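Local coordinates for protein polygalacturonase (Pectobacterium carotovorum subsp. carotovorum, PDB 1BHE) that hydrolyses the 1,4-alpha-D-galacturonosyl backbone of polygalacturonic acid and takes part in the maceration and soft-rotting of plant tissue, at residues 1-9 and 208-216; 322-330 and 346-356. One frame throughout, in Å; residues are numbered along the deposited sequence.

Contact 1. Residues 1-9 and 208-216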
ATOM      1  N   SER A   1      -2.183 -15.890   7.869  1.00 10.27           N
ATOM      2  CA  SER A   1      -1.206 -16.231   6.806  1.00 10.41           C
ATOM      3  C   SER A   1      -1.885 -16.550   5.480  1.00  9.30           C
ATOM      4  O   SER A   1      -3.052 -16.930   5.411  1.00  8.48           O
ATOM      5  CB  SER A   1      -0.318 -17.409   7.217  1.00 12.29           C
ATOM      6  OG  SER A   1      -1.120 -18.577   7.330  1.00 14.47           O
ATOM      7  N   ASP A   2      -1.189 -16.206   4.404  1.00  8.39           N
ATOM      8  CA  ASP A   2      -1.643 -16.478   3.034  1.00  7.94           C
ATOM      9  C   ASP A   2      -1.949 -17.968   2.938  1.00  7.76           C
ATOM     10  O   ASP A   2      -1.183 -18.752   3.511  1.00  6.89           O
ATOM     11  CB  ASP A   2      -0.505 -16.063   2.108  1.00  7.41           C
ATOM     12  CG  ASP A   2      -0.771 -16.043   0.625  1.00  7.16           C
ATOM     13  OD1 ASP A   2      -1.668 -16.761   0.146  1.00  5.64           O
ATOM     14  OD2 ASP A   2      -0.046 -15.304  -0.088  1.00  6.87           O
ATOM     15  N   SER A   3      -3.024 -18.370   2.267  1.00  8.05           N
ATOM     16  CA  SER A   3      -3.373 -19.790   2.226  1.00  8.92           C
ATOM     17  C   SER A   3      -2.604 -20.528   1.136  1.00  9.10           C
ATOM     18  O   SER A   3      -2.574 -21.762   1.100  1.00  8.65           O
ATOM     19  CB  SER A   3      -4.873 -20.002   2.052  1.00  9.10           C
ATOM     20  OG  SER A   3      -5.304 -19.724   0.732  1.00  8.77           O
ATOM     21  N   ARG A   4      -1.977 -19.773   0.246  1.00  8.57           N
ATOM     22  CA  ARG A   4      -1.210 -20.346  -0.843  1.00  9.40           C
ATOM     23  C   ARG A   4       0.211 -20.704  -0.414  1.00 10.07           C
ATOM     24  O   ARG A   4       0.732 -20.123   0.535  1.00  9.95           O
ATOM     25  CB  ARG A   4      -1.068 -19.330  -1.990  1.00  8.56           C
ATOM     26  CG  ARG A   4      -2.375 -18.788  -2.549  1.00  7.48           C
ATOM     27  CD  ARG A   4      -2.081 -17.662  -3.538  1.00  7.18           C
ATOM     28  NE  ARG A   4      -1.327 -16.588  -2.888  1.00  5.93           N
ATOM     29  CZ  ARG A   4      -0.615 -15.673  -3.536  1.00  5.86           C
ATOM     30  NH1 ARG A   4      -0.553 -15.671  -4.858  1.00  5.95           N
ATOM     31  NH2 ARG A   4       0.039 -14.740  -2.859  1.00  5.49           N
ATOM     32  N   THR A   5       0.841 -21.586  -1.187  1.00 11.24           N
ATOM     33  CA  THR A   5       2.269 -21.827  -0.994  1.00 12.79           C
ATOM     34  C   THR A   5       2.965 -20.763  -1.841  1.00 12.65           C
ATOM     35  O   THR A   5       2.620 -20.587  -3.010  1.00 12.20           O
ATOM     36  CB  THR A   5       2.741 -23.219  -1.415  1.00 14.64           C
ATOM     37  OG1 THR A   5       2.185 -23.569  -2.686  1.00 18.07           O
ATOM     38  CG2 THR A   5       2.287 -24.235  -0.383  1.00 15.26           C
ATOM     39  N   VAL A   6       3.795 -19.942  -1.214  1.00 12.75           N
ATOM     40  CA  VAL A   6       4.444 -18.836  -1.904  1.00 13.08           C
ATOM     41  C   VAL A   6       5.964 -18.940  -1.793  1.00 13.48           C
ATOM     42  O   VAL A   6       6.498 -18.893  -0.685  1.00 14.25           O
ATOM     43  CB  VAL A   6       4.001 -17.467  -1.351  1.00 12.37           C
ATOM     44  CG1 VAL A   6       4.704 -16.336  -2.097  1.00 12.34           C
ATOM     45  CG2 VAL A   6       2.488 -17.284  -1.454  1.00 11.83           C
ATOM     46  N   SER A   7       6.626 -19.032  -2.937  1.00 14.17           N
ATOM     47  CA  SER A   7       8.093 -19.081  -2.946  1.00 14.45           C
ATOM     48  C   SER A   7       8.591 -17.926  -3.807  1.00 13.84           C
ATOM     49  O   SER A   7       7.754 -17.257  -4.424  1.00 12.73           O
ATOM     50  CB  SER A   7       8.609 -20.437  -3.411  1.00 14.69           C
ATOM     51  OG  SER A   7       8.172 -20.738  -4.719  1.00 16.07           O
ATOM     52  N   GLU A   8       9.878 -17.604  -3.753  1.00 13.11           N
ATOM     53  CA  GLU A   8      10.374 -16.429  -4.467  1.00 12.65           C
ATOM     54  C   GLU A   8       9.997 -16.450  -5.944  1.00 12.26           C
ATOM     55  O   GLU A   8      10.196 -17.429  -6.654  1.00 11.64           O
ATOM     56  CB  GLU A   8      11.898 -16.312  -4.348  1.00 13.04           C
ATOM     57  CG  GLU A   8      12.469 -14.987  -4.824  1.00 12.83           C
ATOM     58  CD  GLU A   8      13.870 -14.682  -4.342  1.00 13.66           C
ATOM     59  OE1 GLU A   8      14.458 -15.472  -3.574  1.00 14.02           O
ATOM     60  OE2 GLU A   8      14.422 -13.627  -4.723  1.00 13.80           O
ATOM     61  N   PRO A   9       9.447 -15.337  -6.421  1.00 11.74           N
ATOM     62  CA  PRO A   9       9.078 -15.178  -7.810  1.00 11.82           C
ATOM     63  C   PRO A   9      10.260 -15.365  -8.755  1.00 12.07           C
ATOM     64  O   PRO A   9      11.409 -15.120  -8.391  1.00 10.93           O
ATOM     65  CB  PRO A   9       8.604 -13.720  -7.897  1.00 11.99           C
ATOM     66  CG  PRO A   9       8.145 -13.404  -6.513  1.00 12.18           C
ATOM     67  CD  PRO A   9       9.154 -14.112  -5.629  1.00 11.78           C
ATOM     68  N   SER A 208     -10.400  -5.607   0.299  1.00  5.72           N
ATOM     69  CA  SER A 208     -11.397  -6.653   0.060  1.00  5.31           C
ATOM     70  C   SER A 208     -10.791  -7.735  -0.837  1.00  6.04           C
ATOM     71  O   SER A 208     -11.340  -8.110  -1.876  1.00  5.82           O
ATOM     72  CB  SER A 208     -12.677  -6.069  -0.532  1.00  6.34           C
ATOM     73  OG  SER A 208     -13.519  -5.524   0.492  1.00  6.58           O
ATOM     74  N   SER A 209      -9.622  -8.230  -0.439  1.00  6.05           N
ATOM     75  CA  SER A 209      -8.904  -9.227  -1.237  1.00  6.08           C
ATOM     76  C   SER A 209      -8.409 -10.358  -0.349  1.00  7.35           C
ATOM     77  O   SER A 209      -8.286 -10.168   0.863  1.00  8.25           O
ATOM     78  CB  SER A 209      -7.714  -8.558  -1.942  1.00  5.32           C
ATOM     79  OG  SER A 209      -8.163  -7.683  -2.968  1.00  5.04           O
ATOM     80  N   LYS A 210      -8.119 -11.524  -0.927  1.00  8.10           N
ATOM     81  CA  LYS A 210      -7.600 -12.622  -0.125  1.00  9.03           C
ATOM     82  C   LYS A 210      -6.265 -13.116  -0.689  1.00  7.69           C
ATOM     83  O   LYS A 210      -5.919 -12.837  -1.829  1.00  6.71           O
ATOM     84  CB  LYS A 210      -8.544 -13.808   0.008  1.00 11.08           C
ATOM     85  CG  LYS A 210      -9.561 -14.034  -1.081  1.00 13.87           C
ATOM     86  CD  LYS A 210     -10.841 -14.700  -0.600  1.00 15.01           C
ATOM     87  CE  LYS A 210     -11.502 -14.037   0.586  1.00 15.62           C
ATOM     88  NZ  LYS A 210     -12.801 -13.364   0.315  1.00 14.58           N
ATOM     89  N   ASN A 211      -5.572 -13.866   0.148  1.00  6.87           N
ATOM     90  CA  ASN A 211      -4.313 -14.522  -0.163  1.00  7.07           C
ATOM     91  C   ASN A 211      -3.226 -13.571  -0.636  1.00  6.64           C
ATOM     92  O   ASN A 211      -2.854 -13.483  -1.800  1.00  5.71           O
ATOM     93  CB  ASN A 211      -4.572 -15.660  -1.167  1.00  7.40           C
ATOM     94  CG  ASN A 211      -5.530 -16.686  -0.564  1.00  8.13           C
ATOM     95  OD1 ASN A 211      -5.359 -17.100   0.585  1.00  8.16           O
ATOM     96  ND2 ASN A 211      -6.541 -17.087  -1.323  1.00  8.38           N
ATOM     97  N   ILE A 212      -2.664 -12.854   0.335  1.00  6.95           N
ATOM     98  CA  ILE A 212      -1.638 -11.851   0.141  1.00  7.13           C
ATOM     99  C   ILE A 212      -0.332 -12.157   0.871  1.00  6.60           C
ATOM    100  O   ILE A 212      -0.355 -12.458   2.066  1.00  6.07           O
ATOM    101  CB  ILE A 212      -2.106 -10.489   0.719  1.00  8.06           C
ATOM    102  CG1 ILE A 212      -3.517 -10.111   0.275  1.00  8.50           C
ATOM    103  CG2 ILE A 212      -1.101  -9.394   0.376  1.00  8.52           C
ATOM    104  CD1 ILE A 212      -3.730  -9.993  -1.212  1.00  8.50           C
ATOM    105  N   THR A 213       0.791 -11.980   0.183  1.00  6.00           N
ATOM    106  CA  THR A 213       2.095 -12.123   0.817  1.00  6.18           C
ATOM    107  C   THR A 213       2.941 -10.882   0.529  1.00  6.31           C
ATOM    108  O   THR A 213       3.106 -10.508  -0.629  1.00  5.69           O
ATOM    109  CB  THR A 213       2.880 -13.356   0.345  1.00  6.47           C
ATOM    110  OG1 THR A 213       2.257 -14.536   0.865  1.00  6.38           O
ATOM    111  CG2 THR A 213       4.327 -13.341   0.825  1.00  5.38           C
ATOM    112  N   ILE A 214       3.453 -10.258   1.583  1.00  5.73           N
ATOM    113  CA  ILE A 214       4.395  -9.140   1.423  1.00  6.39           C
ATOM    114  C   ILE A 214       5.671  -9.591   2.153  1.00  7.04           C
ATOM    115  O   ILE A 214       5.617  -9.785   3.370  1.00  7.26           O
ATOM    116  CB  ILE A 214       3.875  -7.803   1.943  1.00  6.75           C
ATOM    117  CG1 ILE A 214       2.613  -7.352   1.196  1.00  6.10           C
ATOM    118  CG2 ILE A 214       4.970  -6.742   1.818  1.00  7.20           C
ATOM    119  CD1 ILE A 214       1.896  -6.160   1.792  1.00  7.92           C
ATOM    120  N   ALA A 215       6.746  -9.863   1.419  1.00  7.42           N
ATOM    121  CA  ALA A 215       7.955 -10.392   2.049  1.00  7.76           C
ATOM    122  C   ALA A 215       9.252  -9.832   1.502  1.00  7.79           C
ATOM    123  O   ALA A 215       9.363  -9.391   0.358  1.00  7.34           O
ATOM    124  CB  ALA A 215       7.978 -11.917   1.883  1.00  7.69           C
ATOM    125  N   TYR A 216      10.270  -9.775   2.368  1.00  8.37           N
ATOM    126  CA  TYR A 216      11.597  -9.290   2.007  1.00  9.40           C
ATOM    127  C   TYR A 216      11.565  -7.940   1.310  1.00  8.61           C
ATOM    128  O   TYR A 216      12.317  -7.692   0.363  1.00  9.19           O
ATOM    129  CB  TYR A 216      12.295 -10.348   1.136  1.00 11.23           C
ATOM    130  CG  TYR A 216      12.528 -11.636   1.903  1.00 13.11           C
ATOM    131  CD1 TYR A 216      13.527 -11.720   2.860  1.00 14.24           C
ATOM    132  CD2 TYR A 216      11.729 -12.750   1.678  1.00 13.84           C
ATOM    133  CE1 TYR A 216      13.730 -12.896   3.575  1.00 15.30           C
ATOM    134  CE2 TYR A 216      11.918 -13.921   2.389  1.00 14.93           C
ATOM    135  CZ  TYR A 216      12.929 -13.988   3.327  1.00 15.52           C
ATOM    136  OH  TYR A 216      13.118 -15.155   4.033  1.00 16.96           O
TER
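The guanidinium of Arg4 has Asn211 O over one face and the Asp2 carboxylate in plane at its edge, where the N-terminal arm lies along the outside of the right-handed parallel beta-helix of family 28 at strand 210-215. The grip on Asp2 is side-on: NE of Arg4 meets OD1 of Asp2 at 3.1 Å and NH2 of Arg4 meets OD2 at 2.8 Å, each on a syn lone pair. Although NH2 of Arg4 is 3.3 Å from Asn211 O, the angle is too poor for a hydrogen bond. OD1 of Asp2 also accepts the backbone N of Arg4 from above the carboxylate plane, closing an Asx turn. With CG of Asp2 anti to the backbone N (chi1 -171°), the carboxylate reaches the strand, where Thr213 OG1 donates to Asp2 OD2 over 2.6 Å on the anti side. The buried acid is thus held by its own arm and by the strand, which probably favours its charged form. CG2 of Val6 rests against the same Thr213 hydroxyl. Around these groups, Asp183 takes ND2 of Asn211 and Thr186 bonds NH2 of Arg4, bringing in the neighbouring strand 183-193. The amide oxygen of Asn211 receives two donors from one face of its plane: Ser3 N at 3.1 Å, and Ser3 OG, which stands above the plane at 2.6 Å.

Contact 2. Residues 322-330 and 346-356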
ATOM      1  N   VAL A 322     -20.261  -1.013  14.636  1.00 27.66           N
ATOM      2  CA  VAL A 322     -19.599  -1.450  15.855  1.00 26.66           C
ATOM      3  C   VAL A 322     -18.457  -2.398  15.502  1.00 25.32           C
ATOM      4  O   VAL A 322     -18.647  -3.348  14.745  1.00 25.08           O
ATOM      5  CB  VAL A 322     -20.594  -2.165  16.791  1.00 26.99           C
ATOM      6  CG1 VAL A 322     -19.898  -2.898  17.928  1.00 26.91           C
ATOM      7  CG2 VAL A 322     -21.610  -1.182  17.360  1.00 27.22           C
ATOM      8  N   PRO A 323     -17.295  -2.172  16.093  1.00 24.49           N
ATOM      9  CA  PRO A 323     -16.147  -3.037  15.907  1.00 24.03           C
ATOM     10  C   PRO A 323     -16.271  -4.348  16.668  1.00 23.31           C
ATOM     11  O   PRO A 323     -16.596  -4.352  17.858  1.00 22.39           O
ATOM     12  CB  PRO A 323     -14.987  -2.216  16.469  1.00 24.25           C
ATOM     13  CG  PRO A 323     -15.618  -1.378  17.534  1.00 24.47           C
ATOM     14  CD  PRO A 323     -17.001  -1.059  17.031  1.00 24.57           C
ATOM     15  N   ASP A 324     -16.003  -5.457  15.991  1.00 22.19           N
ATOM     16  CA  ASP A 324     -16.040  -6.780  16.606  1.00 21.68           C
ATOM     17  C   ASP A 324     -14.664  -7.406  16.363  1.00 21.12           C
ATOM     18  O   ASP A 324     -14.423  -8.099  15.379  1.00 19.78           O
ATOM     19  CB  ASP A 324     -17.150  -7.672  16.075  1.00 22.44           C
ATOM     20  CG  ASP A 324     -17.174  -9.038  16.732  1.00 22.94           C
ATOM     21  OD1 ASP A 324     -16.470  -9.252  17.741  1.00 23.59           O
ATOM     22  OD2 ASP A 324     -17.904  -9.923  16.238  1.00 23.50           O
ATOM     23  N   TRP A 325     -13.715  -6.958  17.176  1.00 20.11           N
ATOM     24  CA  TRP A 325     -12.312  -7.327  17.027  1.00 20.35           C
ATOM     25  C   TRP A 325     -11.916  -8.359  18.072  1.00 20.90           C
ATOM     26  O   TRP A 325     -12.085  -8.129  19.273  1.00 20.47           O
ATOM     27  CB  TRP A 325     -11.456  -6.059  17.094  1.00 19.55           C
ATOM     28  CG  TRP A 325     -11.765  -4.981  16.098  1.00 19.02           C
ATOM     29  CD1 TRP A 325     -12.594  -5.033  15.014  1.00 18.74           C
ATOM     30  CD2 TRP A 325     -11.199  -3.660  16.065  1.00 18.76           C
ATOM     31  NE1 TRP A 325     -12.612  -3.850  14.332  1.00 18.45           N
ATOM     32  CE2 TRP A 325     -11.750  -2.988  14.957  1.00 18.68           C
ATOM     33  CE3 TRP A 325     -10.282  -2.978  16.869  1.00 18.50           C
ATOM     34  CZ2 TRP A 325     -11.427  -1.669  14.633  1.00 18.52           C
ATOM     35  CZ3 TRP A 325      -9.955  -1.676  16.543  1.00 18.66           C
ATOM     36  CH2 TRP A 325     -10.526  -1.032  15.436  1.00 18.77           C
ATOM     37  N   SER A 326     -11.417  -9.512  17.624  1.00 20.74           N
ATOM     38  CA  SER A 326     -11.027 -10.563  18.559  1.00 21.39           C
ATOM     39  C   SER A 326      -9.867 -11.405  18.048  1.00 21.29           C
ATOM     40  O   SER A 326      -9.444 -11.297  16.898  1.00 21.08           O
ATOM     41  CB  SER A 326     -12.232 -11.447  18.895  1.00 22.20           C
ATOM     42  OG  SER A 326     -12.744 -12.098  17.745  1.00 23.11           O
ATOM     43  N   ASP A 327      -9.333 -12.251  18.924  1.00 20.54           N
ATOM     44  CA  ASP A 327      -8.203 -13.120  18.626  1.00 20.87           C
ATOM     45  C   ASP A 327      -7.054 -12.312  18.030  1.00 20.71           C
ATOM     46  O   ASP A 327      -6.603 -12.495  16.906  1.00 19.97           O
ATOM     47  CB  ASP A 327      -8.596 -14.297  17.739  1.00 20.70           C
ATOM     48  CG  ASP A 327      -7.482 -15.302  17.519  1.00 20.75           C
ATOM     49  OD1 ASP A 327      -6.498 -15.318  18.290  1.00 20.39           O
ATOM     50  OD2 ASP A 327      -7.581 -16.082  16.544  1.00 21.18           O
ATOM     51  N   ILE A 328      -6.579 -11.360  18.829  1.00 20.68           N
ATOM     52  CA  ILE A 328      -5.486 -10.459  18.474  1.00 21.06           C
ATOM     53  C   ILE A 328      -4.313 -10.730  19.403  1.00 21.34           C
ATOM     54  O   ILE A 328      -4.427 -10.592  20.627  1.00 21.34           O
ATOM     55  CB  ILE A 328      -5.937  -8.990  18.554  1.00 20.81           C
ATOM     56  CG1 ILE A 328      -7.122  -8.726  17.621  1.00 21.27           C
ATOM     57  CG2 ILE A 328      -4.797  -8.043  18.212  1.00 20.65           C
ATOM     58  CD1 ILE A 328      -7.904  -7.468  17.923  1.00 21.40           C
ATOM     59  N   THR A 329      -3.200 -11.227  18.865  1.00 21.97           N
ATOM     60  CA  THR A 329      -2.051 -11.578  19.685  1.00 22.55           C
ATOM     61  C   THR A 329      -0.762 -10.882  19.275  1.00 22.82           C
ATOM     62  O   THR A 329      -0.468 -10.662  18.100  1.00 23.07           O
ATOM     63  CB  THR A 329      -1.784 -13.101  19.658  1.00 23.15           C
ATOM     64  OG1 THR A 329      -1.495 -13.491  18.305  1.00 24.84           O
ATOM     65  CG2 THR A 329      -2.972 -13.904  20.154  1.00 22.57           C
ATOM     66  N   PHE A 330       0.034 -10.525  20.279  1.00 22.22           N
ATOM     67  CA  PHE A 330       1.346  -9.929  20.092  1.00 22.23           C
ATOM     68  C   PHE A 330       2.364 -10.810  20.828  1.00 22.60           C
ATOM     69  O   PHE A 330       2.180 -11.069  22.017  1.00 23.12           O
ATOM     70  CB  PHE A 330       1.450  -8.508  20.618  1.00 21.56           C
ATOM     71  CG  PHE A 330       0.528  -7.470  20.060  1.00 21.10           C
ATOM     72  CD1 PHE A 330      -0.793  -7.393  20.459  1.00 20.87           C
ATOM     73  CD2 PHE A 330       0.989  -6.548  19.131  1.00 20.79           C
ATOM     74  CE1 PHE A 330      -1.644  -6.437  19.940  1.00 20.81           C
ATOM     75  CE2 PHE A 330       0.151  -5.579  18.616  1.00 20.56           C
ATOM     76  CZ  PHE A 330      -1.167  -5.523  19.017  1.00 20.65           C
ATOM     77  N   GLU A 346     -13.608   2.043  22.633  1.00 30.41           N
ATOM     78  CA  GLU A 346     -14.890   2.749  22.688  1.00 32.25           C
ATOM     79  C   GLU A 346     -15.788   2.256  21.568  1.00 33.26           C
ATOM     80  O   GLU A 346     -15.314   1.912  20.480  1.00 33.35           O
ATOM     81  CB  GLU A 346     -14.641   4.252  22.573  1.00 32.59           C
ATOM     82  CG  GLU A 346     -15.834   5.164  22.768  1.00 33.06           C
ATOM     83  CD  GLU A 346     -15.482   6.632  22.594  1.00 33.43           C
ATOM     84  OE1 GLU A 346     -14.443   7.076  23.130  1.00 33.80           O
ATOM     85  OE2 GLU A 346     -16.240   7.362  21.924  1.00 33.30           O
ATOM     86  N   ASN A 347     -17.092   2.136  21.788  1.00 34.51           N
ATOM     87  CA  ASN A 347     -18.035   1.688  20.773  1.00 35.35           C
ATOM     88  C   ASN A 347     -18.070   0.180  20.563  1.00 35.37           C
ATOM     89  O   ASN A 347     -18.934  -0.304  19.825  1.00 35.99           O
ATOM     90  CB  ASN A 347     -17.795   2.393  19.433  1.00 36.04           C
ATOM     91  CG  ASN A 347     -18.210   3.849  19.421  1.00 36.76           C
ATOM     92  OD1 ASN A 347     -19.161   4.265  20.082  1.00 37.08           O
ATOM     93  ND2 ASN A 347     -17.482   4.657  18.654  1.00 37.36           N
ATOM     94  N   ALA A 348     -17.194  -0.590  21.186  1.00 35.45           N
ATOM     95  CA  ALA A 348     -17.247  -2.044  21.158  1.00 35.19           C
ATOM     96  C   ALA A 348     -18.189  -2.502  22.271  1.00 35.32           C
ATOM     97  O   ALA A 348     -18.061  -2.029  23.402  1.00 35.00           O
ATOM     98  CB  ALA A 348     -15.871  -2.650  21.365  1.00 34.85           C
ATOM     99  N   LYS A 349     -19.116  -3.396  21.962  1.00 35.42           N
ATOM    100  CA  LYS A 349     -20.074  -3.880  22.950  1.00 35.39           C
ATOM    101  C   LYS A 349     -19.399  -4.311  24.243  1.00 35.13           C
ATOM    102  O   LYS A 349     -19.774  -3.859  25.325  1.00 35.62           O
ATOM    103  CB  LYS A 349     -20.909  -5.023  22.370  1.00 35.65           C
ATOM    104  CG  LYS A 349     -21.733  -4.626  21.158  1.00 35.67           C
ATOM    105  CD  LYS A 349     -22.934  -3.779  21.539  1.00 35.90           C
ATOM    106  CE  LYS A 349     -23.162  -2.653  20.546  1.00 35.96           C
ATOM    107  NZ  LYS A 349     -24.224  -1.718  21.010  1.00 36.40           N
ATOM    108  N   LYS A 350     -18.422  -5.201  24.158  1.00 34.71           N
ATOM    109  CA  LYS A 350     -17.672  -5.666  25.314  1.00 34.34           C
ATOM    110  C   LYS A 350     -16.213  -5.239  25.155  1.00 33.59           C
ATOM    111  O   LYS A 350     -15.788  -4.880  24.058  1.00 33.38           O
ATOM    112  CB  LYS A 350     -17.750  -7.184  25.460  1.00 35.12           C
ATOM    113  CG  LYS A 350     -19.158  -7.733  25.610  1.00 36.06           C
ATOM    114  CD  LYS A 350     -19.275  -9.138  25.036  1.00 36.56           C
ATOM    115  CE  LYS A 350     -20.328  -9.193  23.939  1.00 36.89           C
ATOM    116  NZ  LYS A 350     -21.685  -9.469  24.485  1.00 37.10           N
ATOM    117  N   PRO A 351     -15.457  -5.277  26.242  1.00 32.66           N
ATOM    118  CA  PRO A 351     -14.051  -4.927  26.215  1.00 31.73           C
ATOM    119  C   PRO A 351     -13.293  -5.764  25.192  1.00 31.07           C
ATOM    120  O   PRO A 351     -13.492  -6.980  25.123  1.00 29.85           O
ATOM    121  CB  PRO A 351     -13.550  -5.224  27.619  1.00 32.13           C
ATOM    122  CG  PRO A 351     -14.747  -5.380  28.479  1.00 32.25           C
ATOM    123  CD  PRO A 351     -15.910  -5.703  27.588  1.00 32.58           C
ATOM    124  N   ILE A 352     -12.428  -5.123  24.409  1.00 29.99           N
ATOM    125  CA  ILE A 352     -11.652  -5.874  23.417  1.00 29.58           C
ATOM    126  C   ILE A 352     -10.572  -6.662  24.143  1.00 29.69           C
ATOM    127  O   ILE A 352      -9.860  -6.099  24.979  1.00 29.73           O
ATOM    128  CB  ILE A 352     -11.055  -4.943  22.351  1.00 29.18           C
ATOM    129  CG1 ILE A 352     -12.180  -4.280  21.550  1.00 29.05           C
ATOM    130  CG2 ILE A 352     -10.109  -5.689  21.425  1.00 29.03           C
ATOM    131  CD1 ILE A 352     -11.732  -3.088  20.732  1.00 29.62           C
ATOM    132  N   GLU A 353     -10.497  -7.969  23.913  1.00 29.96           N
ATOM    133  CA  GLU A 353      -9.487  -8.789  24.575  1.00 30.35           C
ATOM    134  C   GLU A 353      -8.250  -8.937  23.694  1.00 30.02           C
ATOM    135  O   GLU A 353      -8.374  -9.323  22.530  1.00 29.73           O
ATOM    136  CB  GLU A 353     -10.032 -10.170  24.940  1.00 31.43           C
ATOM    137  CG  GLU A 353     -11.375 -10.177  25.643  1.00 32.72           C
ATOM    138  CD  GLU A 353     -11.293  -9.856  27.122  1.00 33.46           C
ATOM    139  OE1 GLU A 353     -10.316 -10.266  27.783  1.00 33.69           O
ATOM    140  OE2 GLU A 353     -12.212  -9.183  27.636  1.00 33.83           O
ATOM    141  N   VAL A 354      -7.074  -8.635  24.233  1.00 29.32           N
ATOM    142  CA  VAL A 354      -5.825  -8.742  23.494  1.00 29.17           C
ATOM    143  C   VAL A 354      -4.780  -9.519  24.289  1.00 29.18           C
ATOM    144  O   VAL A 354      -4.709  -9.415  25.514  1.00 28.95           O
ATOM    145  CB  VAL A 354      -5.230  -7.370  23.122  1.00 29.27           C
ATOM    146  CG1 VAL A 354      -5.958  -6.740  21.942  1.00 29.05           C
ATOM    147  CG2 VAL A 354      -5.254  -6.426  24.316  1.00 29.20           C
ATOM    148  N   THR A 355      -3.955 -10.298  23.596  1.00 28.95           N
ATOM    149  CA  THR A 355      -2.916 -11.091  24.241  1.00 29.17           C
ATOM    150  C   THR A 355      -1.532 -10.542  23.923  1.00 29.88           C
ATOM    151  O   THR A 355      -1.154 -10.365  22.765  1.00 29.63           O
ATOM    152  CB  THR A 355      -2.991 -12.575  23.836  1.00 28.88           C
ATOM    153  OG1 THR A 355      -4.204 -13.151  24.335  1.00 28.17           O
ATOM    154  CG2 THR A 355      -1.818 -13.371  24.383  1.00 28.97           C
ATOM    155  N   MET A 356      -0.770 -10.252  24.976  1.00 30.24           N
ATOM    156  CA  MET A 356       0.583  -9.738  24.828  1.00 31.04           C
ATOM    157  C   MET A 356       1.604 -10.653  25.495  1.00 31.78           C
ATOM    158  O   MET A 356       1.710 -10.672  26.725  1.00 32.37           O
ATOM    159  CB  MET A 356       0.698  -8.334  25.421  1.00 30.89           C
ATOM    160  CG  MET A 356      -0.289  -7.316  24.888  1.00 30.99           C
ATOM    161  SD  MET A 356       0.449  -5.685  24.687  1.00 30.88           S
ATOM    162  CE  MET A 356      -0.813  -4.863  23.720  1.00 30.32           C
TER
HETATM  163  O   HOH W   1     -18.646  -5.159  19.706  1.00 29.16           O
HETATM  164  O   HOH W   2     -12.380  -9.049  21.878  1.00 22.67           O
HETATM  165  O   HOH W   3     -10.276 -11.887  21.653  1.00 32.28           O
HETATM  166  O   HOH W   4      -7.464 -11.951  21.495  1.00 25.59           O
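Val322 begins the contact by laying CG1 against Asn347 O and CG2 against CE of Lys349, whose chain crosses it at about a right angle. At Pro323 the ring packs on Ala348, CG to CB 4.0 Å, while a water accepts a hydrogen bond from Lys349 N and donates to Pro323 O. CB of Pro323 also lies over one face of the Trp325 indole. Beyond it, CE3 of Trp325 touches CD1 of Ile352, and a second water joins Trp325 O to Glu353 N where the strands are too far apart for direct bonds. A water between Ile328 N and Glu353 O fills the next step. From the carbonyl of Ile328 onward the backbones bond directly: Thr355 N donates to Ile328 O (3.0 Å, 173°), and Phe330 N to Thr355 O (2.8 Å). CG2 of Thr329 lies beside CB of Thr355. On the other face, Phe330 and Met356 run side by side; CE of Met356 sits 4.1 Å from CD1 of Phe330, and SD makes an oblique Met-aromatic contact. Tyr296 stacks on Phe330, extending the row to strand 290-302 of the preceding coil. Such stacking of equivalent residues between parallel strands of successive coils is typical of the beta-helix.

Overall arrangement
The two contacts illustrate two ways of building on one parallel beta-helix. Contact 2 joins strands of successive coils near the C-terminal end, while contact 1 lays a loop without regular structure against strand 210-215, nearer the middle. Their centres are about 26 Å apart, and they do not touch. Each is partly buried, but their chemistry differs with place: residues 1-9 are held on the outside by carboxylate, guanidinium, amide and hydroxyl groups, whereas 322-330 and 346-356 combine backbone bonds and bridging waters with apolar and aromatic packing facing the interior. The sequence separation differs too, 199 residues in contact 1 against 16 in contact 2.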